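Local coordinates for protein TlmII (Streptoalloteichus hindustanus, PDB 4HVM) that probably serves as a condensation-type protein of nonribosomal peptide synthesis in tallysomycin biosynthesis, and may bind phosphopantetheine, at residues 146-151 with 283-288; 169-174 with 290-295; 18-23 with 142-147. All blocks are in the same frame, centred on the assembly; numbering follows the deposited sequence.

Contact 1 (146-151 with 283-288); sequences DARSRY and LRDHLQ
The tight half of this contact is the buried meeting of D146 and R284, tip to tip, where the start of helix 147-161 faces the short helix 283-286. R284, extended from CG to NE, sets its guanidinium about 60° from the carboxylate plane. R284 NH1 makes the good bond, 2.8 Å to D146 OD2 with 159° at the hydrogen; OD2 lies in the guanidinium plane and is met on its syn lone pair. The bonds from R284 NH2 to both carboxylate oxygens are weak. D146 itself is the N-cap of its helix: with chi1 at 53°, CG sits between N and C, and D146 OD1 takes the S149 backbone N at 3.0 Å. S149 OG lies close to the same OD1 and takes a bond from G294 N. D146 is the aspartate of what corresponds to HHxxxDG in condensation domains, degenerate here, and its ion pair with an arginine of the other lobe is a known feature of them. L296 N and T297 OG1 also bond OD2 and, with the arginine, probably favour the ionised carboxylate; D282 also pairs with R284 NH1. The solvent side is looser: extended R148 has its CB over one face of the R284 guanidinium, and R148 CD is 3.9 Å from R284 CD. At the tip R148 NH1 reaches D285 OD1, 3.2 Å away, in a bent salt bridge between exposed residues.

Contact 2 (169-174 with 290-295); sequences QYRDFA and GSVVGP
Two irregular loops run past each other here, and their polar contacts come mostly from the backbone. R171 N points straight at S291 O, 3.3 Å away with an angle of 179° at the hydrogen, though it arrives above the carbonyl plane. Next along, V292 CA offers a CH...O contact to R171 O at 3.5 Å, and S291 OG makes a weak bond to Q169 O. Within the first loop, D172 OD1 accepts from A174 N at 3.1 Å, an Asx turn that bends the chain around F173. V292 splits its apolar contacts between its two branches. V292 CG2 lies against the extended R171 chain, 3.6 Å from R171 CD, and R171 NE goes on to a salt bridge with E175. V292 CG1 meets the edge of the F173 ring, 4.0 Å from F173 CD1. Over one face of that ring comes P295, crossing at about a right angle, P295 CD 4.0 Å from the F173 ring centroid in a CH-pi contact. G294 passes beside the ring, G294 CA 4.1 Å from F173 CD1, with a phi of 158° that suits glycine. Y170 CD2 approaches V293 CG2, while its hydroxyl bonds Q159 and its ring meets F63 edge-to-face. The 169-174 loop, between helices 147-161 and 185-198, thus covers the link from helix 283-286 to strand 297-305, while M152 of helix 147-161 touches Y170, S291 and V293.

Contact 3 (18-23 with 142-147); sequences FLQRGA and QMLLDA
Q20 projects from helix 18-27 to the turn that follows strand 133-141, and each step along it meets M143, here selenomethionine. Q20 CB touches the terminal methyl, 3.7 Å from M143 CE. With CG anti to the carbonyl carbon (chi1 -72°) and the chain extended beyond it, Q20 CG comes 3.5 Å from M143 O. CD turns the amide so that M143 O lies in its plane, ahead of the N-H. Q20 NE2 then donates to M143 O at 2.8 Å, nearly straight at 176°; the oxygen is met almost along its C=O axis, and the L144 CD2 methyl stands further along, 4.3 Å from Q20 NE2. The other end of the amide, OE1, is bonded by S17 N, so both of its polar atoms are held and its rotation is fixed. The turn being gripped is the family's HHxxxDG motif in a degenerate form: H141 keeps the first histidine, Q142 stands where the second is expected, and D146 is the aspartate. H141 ND1 also bonds M143 N, which ties the start of the turn. M143 crosses Q20 obliquely and bends at chi3 (51°), bringing CE toward the Q20 carbonyl. One turn later A23 points its CB at the loop, 4.0 Å from M143 CG, with the amide of Q142 alongside, Q142 NE2 3.9 Å from A23 CB. F70 of strand 68-72 touches Q20, M143 and L144 together, and W24 and L27 of the helix also press on M143.

Contacts 1 and 3 share D146, and their centres lie about 10 and 11 Å from the centre of the chain, whereas contact 2 is further out at about 17 Å and only partly buried. Their chemistry follows: contact 1 is ionic, a buried ion pair beside an exposed one; contact 2 mixes a backbone bond with apolar and CH-pi packing; contact 3 rests on one straight hydrogen bond from a glutamine amide to a backbone carbonyl and a hydrophobic selenomethionine. Contacts 1 and 2 hold the same chain around 283-295, for R284 NE bonds V292 O and S149 OG bonds G294 N. P295 packs on M143 and L144, so the HHxxxDG-like turn is hemmed in by all three.

Contact 1 (146-151 with 283-288)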
loop_
_atom_site.group_PDB
_atom_site.type_symbol
_atom_site.label_atom_id
_atom_site.label_comp_id
_atom_site.label_asym_id
_atom_site.label_seq_id
_atom_site.Cartn_x
_atom_site.Cartn_y
_atom_site.Cartn_z
ATOM N N ASP A 146 1.795 3.724 -6.641
ATOM C CA ASP A 146 1.683 2.760 -5.554
ATOM C C ASP A 146 2.543 3.206 -4.371
ATOM O O ASP A 146 3.080 4.315 -4.376
ATOM C CB ASP A 146 2.056 1.346 -6.017
ATOM C CG ASP A 146 3.415 1.279 -6.697
ATOM O OD1 ASP A 146 4.211 2.234 -6.577
ATOM O OD2 ASP A 146 3.689 0.250 -7.353
ATOM N N ALA A 147 2.673 2.343 -3.369
ATOM C CA ALA A 147 3.406 2.674 -2.148
ATOM C C ALA A 147 4.836 3.149 -2.405
ATOM O O ALA A 147 5.276 4.155 -1.845
ATOM C CB ALA A 147 3.405 1.481 -1.196
ATOM N N ARG A 148 5.551 2.421 -3.257
ATOM C CA ARG A 148 6.943 2.729 -3.555
ATOM C C ARG A 148 7.084 3.985 -4.409
ATOM O O ARG A 148 7.993 4.788 -4.195
ATOM C CB ARG A 148 7.615 1.539 -4.246
ATOM C CG ARG A 148 9.086 1.749 -4.576
ATOM C CD ARG A 148 9.707 0.486 -5.148
ATOM N NE ARG A 148 11.123 0.654 -5.467
ATOM C CZ ARG A 148 11.909 -0.320 -5.913
ATOM N NH1 ARG A 148 11.421 -1.541 -6.091
ATOM N NH2 ARG A 148 13.185 -0.077 -6.177
ATOM N N SER A 149 6.182 4.152 -5.373
ATOM C CA SER A 149 6.259 5.270 -6.314
ATOM C C SER A 149 6.087 6.630 -5.642
ATOM O O SER A 149 6.623 7.633 -6.118
ATOM C CB SER A 149 5.227 5.106 -7.433
ATOM O OG SER A 149 5.516 3.962 -8.226
ATOM N N ARG A 150 5.346 6.664 -4.538
ATOM C CA ARG A 150 5.127 7.910 -3.812
ATOM C C ARG A 150 6.442 8.476 -3.292
ATOM O O ARG A 150 6.695 9.674 -3.395
ATOM C CB ARG A 150 4.144 7.712 -2.657
ATOM C CG ARG A 150 2.773 7.213 -3.074
ATOM C CD ARG A 150 1.797 7.261 -1.907
ATOM N NE ARG A 150 0.762 6.238 -2.017
ATOM C CZ ARG A 150 0.752 5.105 -1.322
ATOM N NH1 ARG A 150 1.715 4.850 -0.447
ATOM N NH2 ARG A 150 -0.230 4.231 -1.496
ATOM N N TYR A 151 7.282 7.610 -2.741
ATOM C CA TYR A 151 8.576 8.039 -2.228
ATOM C C TYR A 151 9.597 8.246 -3.346
ATOM O O TYR A 151 10.550 9.012 -3.193
ATOM C CB TYR A 151 9.097 7.044 -1.195
ATOM C CG TYR A 151 8.400 7.147 0.139
ATOM C CD1 TYR A 151 8.524 8.290 0.913
ATOM C CD2 TYR A 151 7.629 6.104 0.630
ATOM C CE1 TYR A 151 7.895 8.396 2.134
ATOM C CE2 TYR A 151 6.995 6.200 1.856
ATOM C CZ TYR A 151 7.134 7.349 2.604
ATOM O OH TYR A 151 6.507 7.453 3.823
ATOM N N LEU A 283 5.755 -5.810 -8.001
ATOM C CA LEU A 283 6.139 -6.557 -9.196
ATOM C C LEU A 283 7.491 -6.123 -9.766
ATOM O O LEU A 283 8.043 -6.792 -10.638
ATOM C CB LEU A 283 5.049 -6.463 -10.267
ATOM C CG LEU A 283 3.675 -7.005 -9.865
ATOM C CD1 LEU A 283 2.682 -6.887 -11.011
ATOM C CD2 LEU A 283 3.783 -8.446 -9.387
ATOM N N ARG A 284 8.013 -5.003 -9.273
ATOM C CA ARG A 284 9.325 -4.520 -9.687
ATOM C C ARG A 284 10.416 -5.488 -9.243
ATOM O O ARG A 284 11.296 -5.848 -10.023
ATOM C CB ARG A 284 9.601 -3.136 -9.095
ATOM C CG ARG A 284 8.676 -2.028 -9.577
ATOM C CD ARG A 284 8.946 -0.736 -8.820
ATOM N NE ARG A 284 8.032 0.331 -9.214
ATOM C CZ ARG A 284 6.807 0.481 -8.724
ATOM N NH1 ARG A 284 6.342 -0.372 -7.821
ATOM N NH2 ARG A 284 6.043 1.482 -9.140
ATOM N N ASP A 285 10.353 -5.902 -7.982
ATOM C CA ASP A 285 11.357 -6.794 -7.417
ATOM C C ASP A 285 11.142 -8.226 -7.889
ATOM O O ASP A 285 12.095 -8.937 -8.209
ATOM C CB ASP A 285 11.311 -6.743 -5.889
ATOM C CG ASP A 285 11.568 -5.351 -5.343
ATOM O OD1 ASP A 285 12.376 -4.617 -5.954
ATOM O OD2 ASP A 285 10.965 -4.992 -4.307
ATOM N N HIS A 286 9.880 -8.640 -7.930
ATOM C CA HIS A 286 9.523 -10.017 -8.256
ATOM C C HIS A 286 9.705 -10.362 -9.734
ATOM O O HIS A 286 10.096 -11.481 -10.077
ATOM C CB HIS A 286 8.082 -10.298 -7.826
ATOM C CG HIS A 286 7.617 -11.682 -8.151
ATOM N ND1 HIS A 286 6.546 -11.933 -8.983
ATOM C CD2 HIS A 286 8.082 -12.893 -7.762
ATOM C CE1 HIS A 286 6.370 -13.237 -9.089
ATOM N NE2 HIS A 286 7.289 -13.842 -8.360
ATOM N N LEU A 287 9.415 -9.403 -10.608
ATOM C CA LEU A 287 9.482 -9.641 -12.048
ATOM C C LEU A 287 10.617 -8.888 -12.734
ATOM O O LEU A 287 10.716 -8.878 -13.963
ATOM C CB LEU A 287 8.146 -9.301 -12.711
ATOM C CG LEU A 287 6.972 -10.225 -12.373
ATOM C CD1 LEU A 287 5.737 -9.868 -13.192
ATOM C CD2 LEU A 287 7.351 -11.685 -12.576
ATOM N N GLN A 288 11.470 -8.264 -11.928
ATOM C CA GLN A 288 12.619 -7.512 -12.428
ATOM C C GLN A 288 12.247 -6.422 -13.432
ATOM O O GLN A 288 12.971 -6.187 -14.397
ATOM C CB GLN A 288 13.689 -8.447 -13.007
ATOM C CG GLN A 288 14.598 -9.059 -11.955
ATOM C CD GLN A 288 13.882 -10.073 -11.088
ATOM O OE1 GLN A 288 13.155 -10.934 -11.589
ATOM N NE2 GLN A 288 14.079 -9.975 -9.779
#

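Contact 2 (169-174 with 290-295)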
loop_
_atom_site.group_PDB
_atom_site.type_symbol
_atom_site.label_atom_id
_atom_site.label_comp_id
_atom_site.label_asym_id
_atom_site.label_seq_id
_atom_site.Cartn_x
_atom_site.Cartn_y
_atom_site.Cartn_z
ATOM N N GLN A 169 17.435 8.115 -15.610
ATOM C CA GLN A 169 17.703 7.157 -14.544
ATOM C C GLN A 169 16.451 6.337 -14.247
ATOM O O GLN A 169 16.534 5.202 -13.778
ATOM C CB GLN A 169 18.159 7.888 -13.280
ATOM C CG GLN A 169 18.957 7.039 -12.304
ATOM C CD GLN A 169 20.429 6.959 -12.666
ATOM O OE1 GLN A 169 20.847 7.431 -13.723
ATOM N NE2 GLN A 169 21.224 6.364 -11.783
ATOM N N TYR A 170 15.290 6.925 -14.522
ATOM C CA TYR A 170 14.014 6.261 -14.286
ATOM C C TYR A 170 13.465 5.674 -15.581
ATOM O O TYR A 170 13.795 6.132 -16.675
ATOM C CB TYR A 170 12.996 7.241 -13.691
ATOM C CG TYR A 170 13.434 7.891 -12.395
ATOM C CD1 TYR A 170 14.206 9.046 -12.403
ATOM C CD2 TYR A 170 13.070 7.353 -11.163
ATOM C CE1 TYR A 170 14.610 9.644 -11.227
ATOM C CE2 TYR A 170 13.471 7.947 -9.978
ATOM C CZ TYR A 170 14.240 9.092 -10.017
ATOM O OH TYR A 170 14.639 9.686 -8.842
ATOM N N ARG A 171 12.617 4.661 -15.445
ATOM C CA ARG A 171 11.985 4.026 -16.594
ATOM C C ARG A 171 10.525 4.455 -16.681
ATOM O O ARG A 171 9.770 4.288 -15.723
ATOM C CB ARG A 171 12.072 2.507 -16.466
ATOM C CG ARG A 171 11.585 1.744 -17.683
ATOM C CD ARG A 171 11.660 0.247 -17.439
ATOM N NE ARG A 171 11.279 -0.534 -18.610
ATOM C CZ ARG A 171 11.051 -1.843 -18.592
ATOM N NH1 ARG A 171 11.157 -2.524 -17.457
ATOM N NH2 ARG A 171 10.712 -2.472 -19.710
ATOM N N ASP A 172 10.134 5.007 -17.827
ATOM C CA ASP A 172 8.771 5.497 -18.024
ATOM C C ASP A 172 7.765 4.347 -17.951
ATOM O O ASP A 172 8.022 3.251 -18.450
ATOM C CB ASP A 172 8.656 6.237 -19.364
ATOM C CG ASP A 172 7.444 7.158 -19.431
ATOM O OD1 ASP A 172 6.381 6.809 -18.872
ATOM O OD2 ASP A 172 7.558 8.239 -20.049
ATOM N N PHE A 173 6.626 4.610 -17.318
ATOM C CA PHE A 173 5.583 3.606 -17.150
ATOM C C PHE A 173 4.982 3.185 -18.484
ATOM O O PHE A 173 4.415 2.101 -18.603
ATOM C CB PHE A 173 4.483 4.131 -16.225
ATOM C CG PHE A 173 3.329 3.184 -16.058
ATOM C CD1 PHE A 173 3.451 2.065 -15.255
ATOM C CD2 PHE A 173 2.123 3.413 -16.702
ATOM C CE1 PHE A 173 2.397 1.192 -15.096
ATOM C CE2 PHE A 173 1.063 2.541 -16.546
ATOM C CZ PHE A 173 1.200 1.428 -15.742
ATOM N N ALA A 174 5.112 4.049 -19.483
ATOM C CA ALA A 174 4.584 3.779 -20.813
ATOM C C ALA A 174 5.165 2.494 -21.408
ATOM O O ALA A 174 4.514 1.809 -22.199
ATOM C CB ALA A 174 4.859 4.958 -21.726
ATOM N N GLY A 290 12.006 -2.447 -14.176
ATOM C CA GLY A 290 12.961 -1.438 -13.754
ATOM C C GLY A 290 12.482 -0.518 -12.647
ATOM O O GLY A 290 11.451 -0.755 -12.014
ATOM N N SER A 291 13.245 0.543 -12.406
ATOM C CA SER A 291 12.827 1.574 -11.466
ATOM C C SER A 291 11.694 2.400 -12.075
ATOM O O SER A 291 11.884 3.550 -12.471
ATOM C CB SER A 291 14.008 2.464 -11.081
ATOM O OG SER A 291 14.694 2.918 -12.232
ATOM N N VAL A 292 10.513 1.797 -12.150
ATOM C CA VAL A 292 9.377 2.422 -12.813
ATOM C C VAL A 292 8.468 3.140 -11.826
ATOM O O VAL A 292 8.053 2.565 -10.822
ATOM C CB VAL A 292 8.535 1.375 -13.576
ATOM C CG1 VAL A 292 7.301 2.019 -14.194
ATOM C CG2 VAL A 292 9.376 0.694 -14.640
ATOM N N VAL A 293 8.168 4.403 -12.112
ATOM C CA VAL A 293 7.173 5.138 -11.342
ATOM C C VAL A 293 5.797 4.825 -11.909
ATOM O O VAL A 293 5.510 5.144 -13.062
ATOM C CB VAL A 293 7.414 6.666 -11.399
ATOM C CG1 VAL A 293 6.233 7.426 -10.811
ATOM C CG2 VAL A 293 8.690 7.031 -10.669
ATOM N N GLY A 294 4.956 4.190 -11.098
ATOM C CA GLY A 294 3.617 3.822 -11.518
ATOM C C GLY A 294 3.007 2.692 -10.713
ATOM O O GLY A 294 3.619 2.187 -9.771
ATOM N N PRO A 295 1.785 2.284 -11.084
ATOM C CA PRO A 295 1.081 1.190 -10.408
ATOM C C PRO A 295 1.624 -0.183 -10.796
ATOM O O PRO A 295 1.266 -0.717 -11.847
ATOM C CB PRO A 295 -0.358 1.346 -10.902
ATOM C CG PRO A 295 -0.225 1.984 -12.242
ATOM C CD PRO A 295 0.975 2.887 -12.159
#

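Contact 3 (18-23 with 142-147)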
loop_
_atom_site.group_PDB
_atom_site.type_symbol
_atom_site.label_atom_id
_atom_site.label_comp_id
_atom_site.label_asym_id
_atom_site.label_seq_id
_atom_site.Cartn_x
_atom_site.Cartn_y
_atom_site.Cartn_z
ATOM N N PHE A 18 -3.306 -3.422 -16.617
ATOM C CA PHE A 18 -4.172 -4.426 -16.001
ATOM C C PHE A 18 -4.454 -4.167 -14.517
ATOM O O PHE A 18 -5.508 -4.548 -14.001
ATOM C CB PHE A 18 -3.593 -5.827 -16.208
ATOM C CG PHE A 18 -2.432 -6.148 -15.311
ATOM C CD1 PHE A 18 -1.179 -5.598 -15.532
ATOM C CD2 PHE A 18 -2.597 -7.021 -14.251
ATOM C CE1 PHE A 18 -0.112 -5.912 -14.696
ATOM C CE2 PHE A 18 -1.543 -7.338 -13.418
ATOM C CZ PHE A 18 -0.298 -6.784 -13.638
ATOM N N LEU A 19 -3.514 -3.522 -13.834
ATOM C CA LEU A 19 -3.705 -3.159 -12.433
ATOM C C LEU A 19 -4.592 -1.927 -12.314
ATOM O O LEU A 19 -5.323 -1.769 -11.336
ATOM C CB LEU A 19 -2.360 -2.910 -11.747
ATOM C CG LEU A 19 -1.504 -4.156 -11.496
ATOM C CD1 LEU A 19 -0.163 -3.782 -10.887
ATOM C CD2 LEU A 19 -2.240 -5.166 -10.619
ATOM N N GLN A 20 -4.516 -1.053 -13.314
ATOM C CA GLN A 20 -5.382 0.119 -13.377
ATOM C C GLN A 20 -6.812 -0.295 -13.703
ATOM O O GLN A 20 -7.761 0.187 -13.087
ATOM C CB GLN A 20 -4.871 1.114 -14.417
ATOM C CG GLN A 20 -3.604 1.836 -14.004
ATOM C CD GLN A 20 -3.074 2.735 -15.093
ATOM O OE1 GLN A 20 -3.111 2.386 -16.273
ATOM N NE2 GLN A 20 -2.577 3.902 -14.707
ATOM N N ARG A 21 -6.956 -1.189 -14.676
ATOM C CA ARG A 21 -8.258 -1.747 -15.028
ATOM C C ARG A 21 -8.888 -2.461 -13.834
ATOM O O ARG A 21 -10.079 -2.307 -13.563
ATOM C CB ARG A 21 -8.123 -2.719 -16.205
ATOM C CG ARG A 21 -8.462 -2.117 -17.564
ATOM C CD ARG A 21 -8.266 -3.117 -18.703
ATOM N NE ARG A 21 -6.879 -3.161 -19.165
ATOM C CZ ARG A 21 -6.080 -4.221 -19.068
ATOM N NH1 ARG A 21 -6.524 -5.348 -18.530
ATOM N NH2 ARG A 21 -4.833 -4.154 -19.519
ATOM N N GLY A 22 -8.075 -3.237 -13.125
ATOM C CA GLY A 22 -8.542 -3.993 -11.977
ATOM C C GLY A 22 -9.034 -3.130 -10.832
ATOM O O GLY A 22 -10.126 -3.352 -10.310
ATOM N N ALA A 23 -8.231 -2.147 -10.437
ATOM C CA ALA A 23 -8.598 -1.249 -9.347
ATOM C C ALA A 23 -9.827 -0.417 -9.700
ATOM O O ALA A 23 -10.640 -0.093 -8.835
ATOM C CB ALA A 23 -7.433 -0.345 -8.998
ATOM N N GLN A 142 -4.216 5.990 -6.323
ATOM C CA GLN A 142 -3.470 4.732 -6.293
ATOM C C GLN A 142 -3.304 4.091 -7.672
ATOM O O GLN A 142 -2.506 3.170 -7.839
ATOM C CB GLN A 142 -4.126 3.734 -5.336
ATOM C CG GLN A 142 -5.490 3.246 -5.795
ATOM C CD GLN A 142 -5.924 1.980 -5.086
ATOM O OE1 GLN A 142 -6.472 2.028 -3.984
ATOM N NE2 GLN A 142 -5.682 0.836 -5.718
HETATM N N MSE A 143 -4.062 4.574 -8.651
HETATM C CA MSE A 143 -3.960 4.065 -10.016
HETATM C C MSE A 143 -2.853 4.772 -10.792
HETATM O O MSE A 143 -2.632 4.497 -11.972
HETATM C CB MSE A 143 -5.294 4.215 -10.748
HETATM C CG MSE A 143 -6.358 3.231 -10.301
HETATM SE SE MSE A 143 -8.038 3.462 -11.252
HETATM C CE MSE A 143 -7.352 3.444 -13.072
ATOM N N LEU A 144 -2.168 5.690 -10.120
ATOM C CA LEU A 144 -1.029 6.383 -10.705
ATOM C C LEU A 144 0.243 6.042 -9.947
ATOM O O LEU A 144 1.267 5.734 -10.547
ATOM C CB LEU A 144 -1.248 7.898 -10.692
ATOM C CG LEU A 144 -2.324 8.455 -11.626
ATOM C CD1 LEU A 144 -2.223 9.966 -11.707
ATOM C CD2 LEU A 144 -2.211 7.834 -13.008
ATOM N N LEU A 145 0.169 6.097 -8.621
ATOM C CA LEU A 145 1.324 5.822 -7.775
ATOM C C LEU A 145 0.999 4.788 -6.703
ATOM O O LEU A 145 0.042 4.951 -5.947
ATOM C CB LEU A 145 1.801 7.112 -7.107
ATOM C CG LEU A 145 2.084 8.302 -8.026
ATOM C CD1 LEU A 145 2.541 9.505 -7.217
ATOM C CD2 LEU A 145 3.117 7.936 -9.073
ATOM N N ASP A 146 1.795 3.724 -6.641
ATOM C CA ASP A 146 1.683 2.760 -5.554
ATOM C C ASP A 146 2.543 3.206 -4.371
ATOM O O ASP A 146 3.080 4.315 -4.376
ATOM C CB ASP A 146 2.056 1.346 -6.017
ATOM C CG ASP A 146 3.415 1.279 -6.697
ATOM O OD1 ASP A 146 4.211 2.234 -6.577
ATOM O OD2 ASP A 146 3.689 0.250 -7.353
ATOM N N ALA A 147 2.673 2.343 -3.369
ATOM C CA ALA A 147 3.406 2.674 -2.148
ATOM C C ALA A 147 4.836 3.149 -2.405
ATOM O O ALA A 147 5.276 4.155 -1.845
ATOM C CB ALA A 147 3.405 1.481 -1.196
#